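PDB 1S7K: acetyl transferase from Salmonella typhimurium, which transfers an acetyl group, with coenzyme A as the carrier, to the N-terminal alpha-amino group of ribosomal protein L7/L12. Local coordinates for residues I8-T13 with S114-A119; L14-A19 with Y73-Q78; Q29-N34 with G100-E105; D129-V134 with A176-A181. All blocks are in the same frame, centred on the assembly; numbering follows the deposited sequence.

In the fold
All four contacts belong to the single mixed sheet of a GNAT fold and the helices beside it. Interactions 2 and 4 are buried strand pairs, both antiparallel, at centres 21 Å apart. Each adds an arginine to its backbone ladder: R17 lies on a ring in interaction 2, and R131 holds a carboxylate in interaction 4. Interaction 1 sets helix 112-127 against the chain just after edge strand 7-9 and is small and mostly apolar, with one bridging water. It touches interaction 2, partly because strands 7-9 and 14-18 are neighbours. Interaction 3 is a surface contact, rich in charge, between helix 24-33 and the end of strand 96-103. Interactions 3 and 4 lie on opposite sides of the chain's centre.

Interaction 1 of 4, residues I8-T13 with S114-A119; sequences IPVSTT and SQSLQA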
loop_
_atom_site.group_PDB
_atom_site.type_symbol
_atom_site.label_atom_id
_atom_site.label_comp_id
_atom_site.label_asym_id
_atom_site.label_seq_id
_atom_site.Cartn_x
_atom_site.Cartn_y
_atom_site.Cartn_z
ATOM N N ILE A 8 -16.208 -15.046 14.227
ATOM C CA ILE A 8 -15.525 -15.965 13.366
ATOM C C ILE A 8 -14.966 -17.003 14.339
ATOM O O ILE A 8 -14.060 -16.709 15.120
ATOM C CB ILE A 8 -14.393 -15.265 12.599
ATOM C CG1 ILE A 8 -14.984 -14.307 11.554
ATOM C CG2 ILE A 8 -13.505 -16.285 11.936
ATOM C CD1 ILE A 8 -13.932 -13.397 10.908
ATOM N N PRO A 9 -15.506 -18.230 14.301
ATOM C CA PRO A 9 -14.988 -19.237 15.234
ATOM C C PRO A 9 -13.515 -19.507 14.905
ATOM O O PRO A 9 -13.113 -19.440 13.771
ATOM C CB PRO A 9 -15.849 -20.462 14.955
ATOM C CG PRO A 9 -17.089 -19.898 14.254
ATOM C CD PRO A 9 -16.513 -18.811 13.396
ATOM N N VAL A 10 -12.725 -19.798 15.923
ATOM C CA VAL A 10 -11.340 -20.122 15.721
ATOM C C VAL A 10 -11.120 -21.530 16.314
ATOM O O VAL A 10 -10.669 -22.462 15.605
ATOM C CB VAL A 10 -10.431 -19.086 16.390
ATOM C CG1 VAL A 10 -8.964 -19.497 16.275
ATOM C CG2 VAL A 10 -10.609 -17.731 15.685
ATOM N N SER A 11 -11.528 -21.717 17.573
ATOM C CA SER A 11 -11.308 -22.991 18.250
ATOM C C SER A 11 -12.194 -23.141 19.474
ATOM O O SER A 11 -13.081 -22.341 19.717
ATOM C CB SER A 11 -9.828 -23.115 18.681
ATOM O OG SER A 11 -9.488 -22.352 19.831
ATOM N N THR A 12 -11.970 -24.218 20.216
ATOM C CA THR A 12 -12.729 -24.457 21.423
ATOM C C THR A 12 -12.663 -23.287 22.382
ATOM O O THR A 12 -13.654 -22.898 22.977
ATOM C CB THR A 12 -12.223 -25.737 22.158
ATOM O OG1 THR A 12 -12.476 -26.859 21.287
ATOM C CG2 THR A 12 -12.982 -25.891 23.483
ATOM N N THR A 13 -11.489 -22.705 22.498
ATOM C CA THR A 13 -11.279 -21.579 23.399
ATOM C C THR A 13 -11.070 -20.209 22.718
ATOM O O THR A 13 -11.067 -19.185 23.393
ATOM C CB THR A 13 -10.040 -21.878 24.230
ATOM O OG1 THR A 13 -8.973 -22.201 23.325
ATOM C CG2 THR A 13 -10.261 -23.131 25.112
ATOM N N SER A 114 -1.528 -17.328 15.427
ATOM C CA SER A 114 -1.441 -18.311 14.297
ATOM C C SER A 114 -2.778 -19.044 14.043
ATOM O O SER A 114 -3.196 -19.182 12.888
ATOM C CB SER A 114 -0.350 -19.332 14.582
ATOM O OG SER A 114 0.944 -18.722 14.503
ATOM N N GLN A 115 -3.445 -19.477 15.101
ATOM C CA GLN A 115 -4.690 -20.196 14.914
ATOM C C GLN A 115 -5.746 -19.221 14.506
ATOM O O GLN A 115 -6.531 -19.512 13.590
ATOM C CB GLN A 115 -5.127 -20.950 16.202
ATOM C CG GLN A 115 -4.214 -22.097 16.557
ATOM C CD GLN A 115 -4.741 -22.916 17.687
ATOM O OE1 GLN A 115 -4.976 -24.157 17.547
ATOM N NE2 GLN A 115 -4.952 -22.268 18.811
ATOM N N SER A 116 -5.738 -18.028 15.107
ATOM C CA SER A 116 -6.773 -17.047 14.736
ATOM C C SER A 116 -6.632 -16.618 13.274
ATOM O O SER A 116 -7.616 -16.489 12.526
ATOM C CB SER A 116 -6.682 -15.795 15.620
ATOM O OG SER A 116 -7.124 -16.153 16.924
ATOM N N LEU A 117 -5.391 -16.424 12.858
ATOM C CA LEU A 117 -5.176 -15.971 11.466
ATOM C C LEU A 117 -5.531 -17.053 10.456
ATOM O O LEU A 117 -6.186 -16.743 9.460
ATOM C CB LEU A 117 -3.741 -15.496 11.295
ATOM C CG LEU A 117 -3.347 -15.085 9.868
ATOM C CD1 LEU A 117 -4.251 -13.933 9.340
ATOM C CD2 LEU A 117 -1.863 -14.688 9.890
ATOM N N GLN A 118 -5.216 -18.324 10.728
ATOM C CA GLN A 118 -5.564 -19.345 9.742
ATOM C C GLN A 118 -7.070 -19.428 9.617
ATOM O O GLN A 118 -7.600 -19.597 8.501
ATOM C CB GLN A 118 -5.005 -20.713 10.138
ATOM C CG GLN A 118 -3.499 -20.624 10.354
ATOM C CD GLN A 118 -2.856 -21.963 10.132
ATOM O OE1 GLN A 118 -3.501 -23.012 10.383
ATOM N NE2 GLN A 118 -1.612 -21.970 9.650
ATOM N N ALA A 119 -7.763 -19.237 10.743
ATOM C CA ALA A 119 -9.221 -19.322 10.727
ATOM C C ALA A 119 -9.812 -18.168 9.954
ATOM O O ALA A 119 -10.735 -18.365 9.153
ATOM C CB ALA A 119 -9.784 -19.313 12.162
HETATM O O HOH W 1 -7.054 -23.172 20.566
#
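In this GNAT fold, helix 112-127 packs on the sheet, and V10 and A119 meet where the helix passes the end of edge strand 7-9. S114, in the first turns of this helix, is one of the residues that bind CoA in this protein. The contact is carried by V10, whose two methyls both rest on the helix. CG1 stands anti to the backbone N (chi1 175°). It rests over the helix backbone, with V10 CG1 3.6 Å from Q115 O and equally close to S116 CA. The other branch, V10 CG2, meets A119 CB at 3.9 Å. A119 CB also sits 3.7 Å from P9 O, so A119 CB touches both the P9 carbonyl and the V10 side chain. I8 reaches the same turn more loosely, with CG2 4.4 Å from A119 O. S116 OG also lies beside the V10 methyls, but its hydrogen bond is made within the helix, to I112 O. L16 of strand 14-18 touches I8, V10 and S116 and so closes the apolar cluster from the sheet. Toward the N-terminal end of the helix segment the contact turns polar and is bridged by water. Q115 NE2 donates to this water at 2.9 Å, and S11 OG lies 2.7 Å from the same water oxygen.

Interaction 2 of 4, residues L14-A19 with Y73-Q78; sequences LELRAA and YLIFCQ
E15 pairs with F76 and R17 with L74 as the hydrogen-bonded pairs of an antiparallel ladder, near the edge of the GNAT sheet. Four backbone bonds hold it. The two shortest join R17 N to L74 O and L74 N to R17 O, both at 2.8 Å. CA-H...O contacts fill in at the non-hydrogen-bonded positions, among them L16 CA to L74 O.

Apolar contacts line the face that carries L14, L16, I75 and C77. L16 CD2 lies 3.5 Å from I75 CG1, and the two side chains run side by side in the same direction. L14 CD2 touches C77 CB, also at 3.5 Å. This face turns toward helix 112-127, where I75 reaches I112 and M113, both CoA-binding residues.

Stacking marks the other face. The R17 chain is extended from CG to NE and crosses the F76 side chain at about a right angle. Its guanidinium lies flat on the ring, planes 17° apart. R17 CZ is 3.8 Å from the ring centroid, a cation-pi contact, and R17 CD touches F76 CE1 at 3.3 Å.

The salt bridge is within one strand: R17 NE gives a hydrogen bond of 2.7 Å to the anti lone pair of E15 OE2. R17 is thus held at its edge by a carboxylate and over one face by a ring. This probably fixes its rotation and partly balances its charge.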
loop_
_atom_site.group_PDB
_atom_site.type_symbol
_atom_site.label_atom_id
_atom_site.label_comp_id
_atom_site.label_asym_id
_atom_site.label_seq_id
_atom_site.Cartn_x
_atom_site.Cartn_y
_atom_site.Cartn_z
ATOM N N LEU A 14 -10.859 -20.182 21.406
ATOM C CA LEU A 14 -10.621 -18.901 20.734
ATOM C C LEU A 14 -11.731 -18.535 19.773
ATOM O O LEU A 14 -12.352 -19.413 19.123
ATOM C CB LEU A 14 -9.303 -19.010 19.940
ATOM C CG LEU A 14 -8.023 -19.268 20.738
ATOM C CD1 LEU A 14 -6.740 -19.438 19.793
ATOM C CD2 LEU A 14 -7.850 -18.141 21.747
ATOM N N GLU A 15 -11.981 -17.227 19.649
ATOM C CA GLU A 15 -12.913 -16.762 18.626
ATOM C C GLU A 15 -12.596 -15.274 18.343
ATOM O O GLU A 15 -11.961 -14.600 19.164
ATOM C CB GLU A 15 -14.387 -16.975 19.036
ATOM C CG GLU A 15 -14.974 -16.001 20.048
ATOM C CD GLU A 15 -16.486 -16.265 20.351
ATOM O OE1 GLU A 15 -17.053 -17.346 20.036
ATOM O OE2 GLU A 15 -17.082 -15.353 20.925
ATOM N N LEU A 16 -12.925 -14.820 17.136
ATOM C CA LEU A 16 -12.705 -13.417 16.725
ATOM C C LEU A 16 -14.095 -12.777 16.719
ATOM O O LEU A 16 -15.063 -13.413 16.283
ATOM C CB LEU A 16 -12.155 -13.363 15.303
ATOM C CG LEU A 16 -10.769 -13.961 15.076
ATOM C CD1 LEU A 16 -10.482 -14.037 13.584
ATOM C CD2 LEU A 16 -9.744 -13.020 15.766
ATOM N N ARG A 17 -14.193 -11.565 17.243
ATOM C CA ARG A 17 -15.437 -10.838 17.212
ATOM C C ARG A 17 -15.149 -9.506 16.495
ATOM O O ARG A 17 -14.147 -8.829 16.789
ATOM C CB ARG A 17 -15.949 -10.575 18.648
ATOM C CG ARG A 17 -16.121 -11.850 19.483
ATOM C CD ARG A 17 -16.641 -11.586 20.901
ATOM N NE ARG A 17 -16.620 -12.828 21.694
ATOM C CZ ARG A 17 -16.759 -12.893 23.022
ATOM N NH1 ARG A 17 -16.714 -14.067 23.655
ATOM N NH2 ARG A 17 -16.958 -11.791 23.734
ATOM N N ALA A 18 -15.989 -9.155 15.523
ATOM C CA ALA A 18 -15.798 -7.850 14.867
ATOM C C ALA A 18 -15.825 -6.769 15.933
ATOM O O ALA A 18 -16.685 -6.762 16.826
ATOM C CB ALA A 18 -16.880 -7.585 13.862
ATOM N N ALA A 19 -14.851 -5.868 15.884
ATOM C CA ALA A 19 -14.783 -4.753 16.838
ATOM C C ALA A 19 -16.130 -4.010 16.887
ATOM O O ALA A 19 -16.709 -3.643 15.855
ATOM C CB ALA A 19 -13.682 -3.788 16.447
ATOM N N TYR A 73 -10.847 -7.039 14.069
ATOM C CA TYR A 73 -11.428 -8.045 14.921
ATOM C C TYR A 73 -10.712 -8.093 16.268
ATOM O O TYR A 73 -9.509 -7.851 16.394
ATOM C CB TYR A 73 -11.340 -9.441 14.226
ATOM C CG TYR A 73 -12.179 -9.590 12.982
ATOM C CD1 TYR A 73 -13.541 -9.938 13.067
ATOM C CD2 TYR A 73 -11.628 -9.399 11.716
ATOM C CE1 TYR A 73 -14.338 -10.087 11.879
ATOM C CE2 TYR A 73 -12.404 -9.524 10.548
ATOM C CZ TYR A 73 -13.755 -9.872 10.638
ATOM O OH TYR A 73 -14.504 -10.034 9.481
ATOM N N LEU A 74 -11.473 -8.432 17.296
ATOM C CA LEU A 74 -10.969 -8.616 18.639
ATOM C C LEU A 74 -10.836 -10.146 18.878
ATOM O O LEU A 74 -11.761 -10.917 18.557
ATOM C CB LEU A 74 -11.965 -8.019 19.650
ATOM C CG LEU A 74 -11.939 -6.504 19.659
ATOM C CD1 LEU A 74 -12.792 -5.963 20.817
ATOM C CD2 LEU A 74 -10.494 -6.072 19.927
ATOM N N ILE A 75 -9.691 -10.556 19.404
ATOM C CA ILE A 75 -9.367 -11.959 19.716
ATOM C C ILE A 75 -9.754 -12.204 21.173
ATOM O O ILE A 75 -9.246 -11.502 22.051
ATOM C CB ILE A 75 -7.833 -12.217 19.607
ATOM C CG1 ILE A 75 -7.311 -12.082 18.159
ATOM C CG2 ILE A 75 -7.482 -13.674 20.066
ATOM C CD1 ILE A 75 -5.733 -11.885 18.205
ATOM N N PHE A 76 -10.611 -13.205 21.408
ATOM C CA PHE A 76 -11.060 -13.593 22.746
ATOM C C PHE A 76 -10.611 -15.004 23.014
ATOM O O PHE A 76 -10.765 -15.885 22.179
ATOM C CB PHE A 76 -12.572 -13.532 22.882
ATOM C CG PHE A 76 -13.085 -12.155 22.998
ATOM C CD1 PHE A 76 -13.431 -11.414 21.857
ATOM C CD2 PHE A 76 -13.199 -11.570 24.250
ATOM C CE1 PHE A 76 -13.877 -10.108 21.979
ATOM C CE2 PHE A 76 -13.645 -10.269 24.385
ATOM C CZ PHE A 76 -13.987 -9.535 23.239
ATOM N N CYS A 77 -10.039 -15.196 24.188
ATOM C CA CYS A 77 -9.536 -16.512 24.561
ATOM C C CYS A 77 -10.299 -16.860 25.838
ATOM O O CYS A 77 -10.151 -16.148 26.821
ATOM C CB CYS A 77 -8.028 -16.390 24.811
ATOM S SG CYS A 77 -7.227 -17.851 25.629
ATOM N N GLN A 78 -11.077 -17.950 25.822
ATOM C CA GLN A 78 -11.903 -18.340 26.974
ATOM C C GLN A 78 -12.723 -17.128 27.475
ATOM O O GLN A 78 -12.847 -16.909 28.693
ATOM C CB GLN A 78 -11.047 -18.865 28.118
ATOM C CG GLN A 78 -10.130 -20.043 27.730
ATOM C CD GLN A 78 -9.715 -20.880 28.935
ATOM O OE1 GLN A 78 -8.902 -21.793 28.832
ATOM N NE2 GLN A 78 -10.304 -20.570 30.096
#

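Interaction 3 of 4, residues Q29-N34 with G100-E105; sequences QLVLKN and GYWLDE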
loop_
_atom_site.group_PDB
_atom_site.type_symbol
_atom_site.label_atom_id
_atom_site.label_comp_id
_atom_site.label_asym_id
_atom_site.label_seq_id
_atom_site.Cartn_x
_atom_site.Cartn_y
_atom_site.Cartn_z
ATOM N N GLN A 29 -8.698 -0.383 27.956
ATOM C CA GLN A 29 -7.986 -0.846 29.140
ATOM C C GLN A 29 -6.718 -1.604 28.754
ATOM O O GLN A 29 -5.672 -1.427 29.368
ATOM C CB GLN A 29 -8.887 -1.766 29.955
ATOM C CG GLN A 29 -9.914 -1.045 30.803
ATOM C CD GLN A 29 -9.272 -0.441 32.043
ATOM O OE1 GLN A 29 -8.873 0.728 32.037
ATOM N NE2 GLN A 29 -9.129 -1.261 33.104
ATOM N N LEU A 30 -6.830 -2.481 27.755
ATOM C CA LEU A 30 -5.692 -3.270 27.291
ATOM C C LEU A 30 -4.703 -2.362 26.551
ATOM O O LEU A 30 -3.485 -2.508 26.712
ATOM C CB LEU A 30 -6.185 -4.396 26.362
ATOM C CG LEU A 30 -5.485 -5.762 26.463
ATOM C CD1 LEU A 30 -5.463 -6.205 27.918
ATOM C CD2 LEU A 30 -6.207 -6.787 25.602
ATOM N N VAL A 31 -5.224 -1.436 25.732
ATOM C CA VAL A 31 -4.344 -0.489 25.003
ATOM C C VAL A 31 -3.420 0.149 26.029
ATOM O O VAL A 31 -2.179 0.066 25.955
ATOM C CB VAL A 31 -5.119 0.672 24.364
ATOM C CG1 VAL A 31 -4.169 1.820 24.076
ATOM C CG2 VAL A 31 -5.813 0.218 23.106
ATOM N N LEU A 32 -4.074 0.774 27.003
ATOM C CA LEU A 32 -3.397 1.449 28.086
ATOM C C LEU A 32 -2.433 0.516 28.781
ATOM O O LEU A 32 -1.296 0.868 29.031
ATOM C CB LEU A 32 -4.423 1.945 29.093
ATOM C CG LEU A 32 -3.857 2.920 30.093
ATOM C CD1 LEU A 32 -2.823 3.850 29.389
ATOM C CD2 LEU A 32 -5.024 3.683 30.693
ATOM N N LYS A 33 -2.909 -0.687 29.095
ATOM C CA LYS A 33 -2.088 -1.659 29.790
ATOM C C LYS A 33 -0.830 -2.091 29.019
ATOM O O LYS A 33 0.206 -2.402 29.626
ATOM C CB LYS A 33 -2.933 -2.891 30.122
ATOM C CG LYS A 33 -2.130 -3.965 30.852
ATOM C CD LYS A 33 -2.723 -5.356 30.691
ATOM C CE LYS A 33 -1.800 -6.348 31.321
ATOM N NZ LYS A 33 -1.972 -7.688 30.748
ATOM N N ASN A 34 -0.939 -2.165 27.694
ATOM C CA ASN A 34 0.175 -2.605 26.816
ATOM C C ASN A 34 0.784 -1.400 26.055
ATOM O O ASN A 34 1.554 -1.560 25.081
ATOM C CB ASN A 34 -0.357 -3.649 25.790
ATOM C CG ASN A 34 -0.728 -5.000 26.440
ATOM O OD1 ASN A 34 0.097 -5.864 26.583
ATOM N ND2 ASN A 34 -1.968 -5.139 26.844
ATOM N N GLY A 100 -2.491 -6.976 10.253
ATOM C CA GLY A 100 -1.778 -6.314 11.371
ATOM C C GLY A 100 -2.305 -6.996 12.636
ATOM O O GLY A 100 -3.377 -7.511 12.573
ATOM N N TYR A 101 -1.538 -7.099 13.721
ATOM C CA TYR A 101 -2.080 -7.739 14.934
ATOM C C TYR A 101 -1.262 -7.326 16.133
ATOM O O TYR A 101 -0.129 -6.833 15.990
ATOM C CB TYR A 101 -1.994 -9.287 14.865
ATOM C CG TYR A 101 -0.617 -9.856 15.301
ATOM C CD1 TYR A 101 -0.423 -10.433 16.567
ATOM C CD2 TYR A 101 0.463 -9.818 14.444
ATOM C CE1 TYR A 101 0.853 -10.972 16.960
ATOM C CE2 TYR A 101 1.740 -10.351 14.818
ATOM C CZ TYR A 101 1.933 -10.920 16.082
ATOM O OH TYR A 101 3.227 -11.376 16.418
ATOM N N TRP A 102 -1.865 -7.497 17.309
ATOM C CA TRP A 102 -1.146 -7.297 18.550
ATOM C C TRP A 102 -1.865 -8.038 19.651
ATOM O O TRP A 102 -3.099 -8.079 19.694
ATOM C CB TRP A 102 -0.908 -5.817 18.865
ATOM C CG TRP A 102 -2.029 -5.010 19.168
ATOM C CD1 TRP A 102 -2.777 -4.266 18.298
ATOM C CD2 TRP A 102 -2.585 -4.806 20.479
ATOM N NE1 TRP A 102 -3.800 -3.598 19.009
ATOM C CE2 TRP A 102 -3.690 -3.923 20.341
ATOM C CE3 TRP A 102 -2.258 -5.291 21.758
ATOM C CZ2 TRP A 102 -4.476 -3.509 21.454
ATOM C CZ3 TRP A 102 -3.047 -4.875 22.866
ATOM C CH2 TRP A 102 -4.128 -4.003 22.698
ATOM N N LEU A 103 -1.064 -8.610 20.540
ATOM C CA LEU A 103 -1.551 -9.425 21.642
ATOM C C LEU A 103 -1.128 -8.875 22.990
ATOM O O LEU A 103 0.014 -8.392 23.141
ATOM C CB LEU A 103 -0.945 -10.840 21.543
ATOM C CG LEU A 103 -1.499 -11.720 20.443
ATOM C CD1 LEU A 103 -0.704 -13.010 20.272
ATOM C CD2 LEU A 103 -2.938 -12.025 20.796
ATOM N N ASP A 104 -2.036 -8.973 23.957
ATOM C CA ASP A 104 -1.729 -8.579 25.330
ATOM C C ASP A 104 -0.559 -9.426 25.783
ATOM O O ASP A 104 -0.388 -10.568 25.348
ATOM C CB ASP A 104 -2.870 -8.875 26.273
ATOM C CG ASP A 104 -2.405 -8.837 27.717
ATOM O OD1 ASP A 104 -2.158 -7.703 28.188
ATOM O OD2 ASP A 104 -2.270 -9.930 28.342
ATOM N N GLU A 105 0.228 -8.874 26.703
ATOM C CA GLU A 105 1.426 -9.556 27.182
ATOM C C GLU A 105 1.266 -10.979 27.697
ATOM O O GLU A 105 2.160 -11.803 27.545
ATOM C CB GLU A 105 2.119 -8.701 28.270
ATOM C CG GLU A 105 1.350 -8.541 29.579
ATOM C CD GLU A 105 1.864 -7.349 30.404
ATOM O OE1 GLU A 105 1.442 -7.142 31.560
ATOM O OE2 GLU A 105 2.698 -6.602 29.880
#
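K33 and N34 meet D104 where the last turn of helix 24-33 runs beside the C-terminal end of strand 96-103, a central strand of the GNAT sheet. Both side chains cross D104 at about a right angle. The N34 amide and the D104 carboxylate stand nearly perpendicular, planes 86° apart. D104 OD1 is gripped from two sides. K33 NZ takes its syn lone pair at 2.6 Å, and N34 ND2 its anti lone pair at 2.9 Å. D104 OD2 has its own partner in S106 OG. The K33 chain, extended beyond CG, also crosses E105, and its NZ forms a longer salt bridge of 3.6 Å with E105 OE1. K33, D104 and E105 form a salt-bridge network, in which one positive charge probably offsets part of two negative ones. N34 is fixed by both ends of its amide: ND2 also donates to L30 O, and OD1 accepts from E105 N. W102 also takes part: L30 CB and N34 ND2 approach the edge of its ring, near its plane. Y101 and L103, which bind CoA, lie on the same strand, and L103 points away from the helix. At the carboxylate, L30 CD1 sits 3.6 Å from D104 OD1.

Interaction 4 of 4, residues D129-V134 with A176-A181; sequences DIRRFV and ARIIDA
R131 reaches across to D180 beside an antiparallel ladder that joins strands 132-138 and 168-178 of the GNAT sheet. Its CB lies 3.9 Å from D180 CB. CG takes the position between backbone N and carbonyl carbon (chi1 66°), and the chain bends at chi3, which sets NE. CD comes 3.6 Å from D180 OD2. R131 NE then gives a nearly straight hydrogen bond of 2.6 Å to D180 OD2, part of a salt bridge. The oxygen lies in the guanidinium plane, but the donor meets it on the anti side, 25° out of the carboxylate plane. R131 NH2 adds only a weak bond to the same oxygen. I178 CG2 lies over one face of the guanidinium, with R131 NH1 4.1 Å away. The R131 backbone is held too, by I179 N to R131 O at 2.9 Å.

Further along, F133 and R177 form a hydrogen-bonded pair, bonded both ways. The R132 guanidinium lies over A176 CB, and R132 NH2 is 3.3 Å from A176 CB, while R132 NH1 forms a salt bridge with E156.

Strand 96-103 flanks strand 132-138 on the other side, and helix 112-127 covers the face carrying F133 and R177, where R177 touches M121. On the face of R132 and I178 stands the second subunit: its Y169 makes a cation-pi contact with R131, and its M159 packs on R132.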
loop_
_atom_site.group_PDB
_atom_site.type_symbol
_atom_site.label_atom_id
_atom_site.label_comp_id
_atom_site.label_asym_id
_atom_site.label_seq_id
_atom_site.Cartn_x
_atom_site.Cartn_y
_atom_site.Cartn_z
ATOM N N ASP A 129 -14.314 -12.673 -0.895
ATOM C CA ASP A 129 -13.937 -11.325 -1.218
ATOM C C ASP A 129 -12.480 -11.012 -0.975
ATOM O O ASP A 129 -12.019 -9.933 -1.338
ATOM C CB ASP A 129 -14.845 -10.268 -0.563
ATOM C CG ASP A 129 -15.103 -10.486 0.943
ATOM O OD1 ASP A 129 -15.594 -9.497 1.583
ATOM O OD2 ASP A 129 -14.864 -11.603 1.465
ATOM N N ILE A 130 -11.733 -11.951 -0.369
ATOM C CA ILE A 130 -10.276 -11.726 -0.205
ATOM C C ILE A 130 -9.613 -13.079 -0.535
ATOM O O ILE A 130 -10.023 -14.114 0.011
ATOM C CB ILE A 130 -9.900 -11.298 1.219
ATOM C CG1 ILE A 130 -10.760 -10.098 1.645
ATOM C CG2 ILE A 130 -8.386 -10.927 1.296
ATOM C CD1 ILE A 130 -10.231 -9.383 2.862
ATOM N N ARG A 131 -8.569 -13.040 -1.385
ATOM C CA ARG A 131 -7.811 -14.205 -1.834
ATOM C C ARG A 131 -6.276 -14.052 -1.599
ATOM O O ARG A 131 -5.580 -15.027 -1.524
ATOM C CB ARG A 131 -7.999 -14.441 -3.342
ATOM C CG ARG A 131 -7.393 -13.297 -4.221
ATOM C CD ARG A 131 -7.946 -13.410 -5.636
ATOM N NE ARG A 131 -7.579 -14.707 -6.212
ATOM C CZ ARG A 131 -6.341 -15.023 -6.633
ATOM N NH1 ARG A 131 -5.332 -14.164 -6.554
ATOM N NH2 ARG A 131 -6.125 -16.218 -7.147
ATOM N N ARG A 132 -5.793 -12.828 -1.438
ATOM C CA ARG A 132 -4.366 -12.567 -1.258
ATOM C C ARG A 132 -4.182 -11.914 0.134
ATOM O O ARG A 132 -4.685 -10.810 0.406
ATOM C CB ARG A 132 -3.836 -11.624 -2.371
ATOM C CG ARG A 132 -2.254 -11.357 -2.240
ATOM C CD ARG A 132 -1.751 -10.395 -3.395
ATOM N NE ARG A 132 -0.565 -9.675 -2.960
ATOM C CZ ARG A 132 0.647 -10.220 -2.834
ATOM N NH1 ARG A 132 1.648 -9.497 -2.346
ATOM N NH2 ARG A 132 0.900 -11.444 -3.300
ATOM N N PHE A 133 -3.488 -12.616 1.027
ATOM C CA PHE A 133 -3.317 -12.105 2.374
ATOM C C PHE A 133 -1.885 -11.727 2.530
ATOM O O PHE A 133 -1.005 -12.549 2.243
ATOM C CB PHE A 133 -3.691 -13.191 3.405
ATOM C CG PHE A 133 -5.099 -13.671 3.264
ATOM C CD1 PHE A 133 -5.391 -14.742 2.424
ATOM C CD2 PHE A 133 -6.136 -12.998 3.904
ATOM C CE1 PHE A 133 -6.693 -15.137 2.221
ATOM C CE2 PHE A 133 -7.470 -13.399 3.699
ATOM C CZ PHE A 133 -7.738 -14.485 2.847
ATOM N N VAL A 134 -1.634 -10.500 2.950
ATOM C CA VAL A 134 -0.266 -10.019 3.020
ATOM C C VAL A 134 0.203 -9.599 4.361
ATOM O O VAL A 134 -0.564 -9.002 5.085
ATOM C CB VAL A 134 -0.112 -8.788 2.087
ATOM C CG1 VAL A 134 1.341 -8.264 2.084
ATOM C CG2 VAL A 134 -0.539 -9.238 0.624
ATOM N N ALA A 176 3.319 -13.249 1.568
ATOM C CA ALA A 176 1.945 -13.386 1.082
ATOM C C ALA A 176 1.492 -14.823 1.063
ATOM O O ALA A 176 2.300 -15.754 0.949
ATOM C CB ALA A 176 1.742 -12.739 -0.372
ATOM N N ARG A 177 0.190 -15.000 1.230
ATOM C CA ARG A 177 -0.436 -16.307 1.087
ATOM C C ARG A 177 -1.671 -16.110 0.242
ATOM O O ARG A 177 -2.455 -15.178 0.524
ATOM C CB ARG A 177 -0.892 -16.854 2.451
ATOM C CG ARG A 177 -1.227 -18.354 2.308
ATOM C CD ARG A 177 -1.130 -19.097 3.661
ATOM N NE ARG A 177 -1.935 -20.300 3.579
ATOM C CZ ARG A 177 -2.443 -20.950 4.619
ATOM N NH1 ARG A 177 -2.208 -20.537 5.861
ATOM N NH2 ARG A 177 -3.286 -21.966 4.391
ATOM N N ILE A 178 -1.845 -16.954 -0.788
ATOM C CA ILE A 178 -3.030 -16.896 -1.641
ATOM C C ILE A 178 -3.907 -18.126 -1.261
ATOM O O ILE A 178 -3.387 -19.261 -1.117
ATOM C CB ILE A 178 -2.677 -17.029 -3.141
ATOM C CG1 ILE A 178 -1.660 -15.942 -3.575
ATOM C CG2 ILE A 178 -3.987 -17.019 -4.007
ATOM C CD1 ILE A 178 -2.184 -14.576 -3.671
ATOM N N ILE A 179 -5.202 -17.899 -1.073
ATOM C CA ILE A 179 -6.158 -18.989 -0.779
ATOM C C ILE A 179 -7.411 -18.701 -1.673
ATOM O O ILE A 179 -8.239 -17.820 -1.387
ATOM C CB ILE A 179 -6.557 -19.001 0.755
ATOM C CG1 ILE A 179 -5.313 -19.185 1.619
ATOM C CG2 ILE A 179 -7.455 -20.156 1.002
ATOM C CD1 ILE A 179 -5.589 -19.191 3.182
ATOM N N ASP A 180 -7.502 -19.440 -2.778
ATOM C CA ASP A 180 -8.574 -19.267 -3.784
ATOM C C ASP A 180 -8.508 -20.559 -4.617
ATOM O O ASP A 180 -8.307 -21.643 -4.036
ATOM C CB ASP A 180 -8.259 -18.069 -4.670
ATOM C CG ASP A 180 -9.468 -17.595 -5.513
ATOM O OD1 ASP A 180 -10.603 -18.104 -5.328
ATOM O OD2 ASP A 180 -9.263 -16.668 -6.322
ATOM N N ALA A 181 -8.605 -20.454 -5.941
ATOM C CA ALA A 181 -8.582 -21.661 -6.807
ATOM C C ALA A 181 -7.179 -22.246 -6.967
ATOM O O ALA A 181 -6.161 -21.580 -6.646
ATOM C CB ALA A 181 -9.217 -21.332 -8.188
HETATM O O HOH W 2 -10.661 -16.374 -1.684
#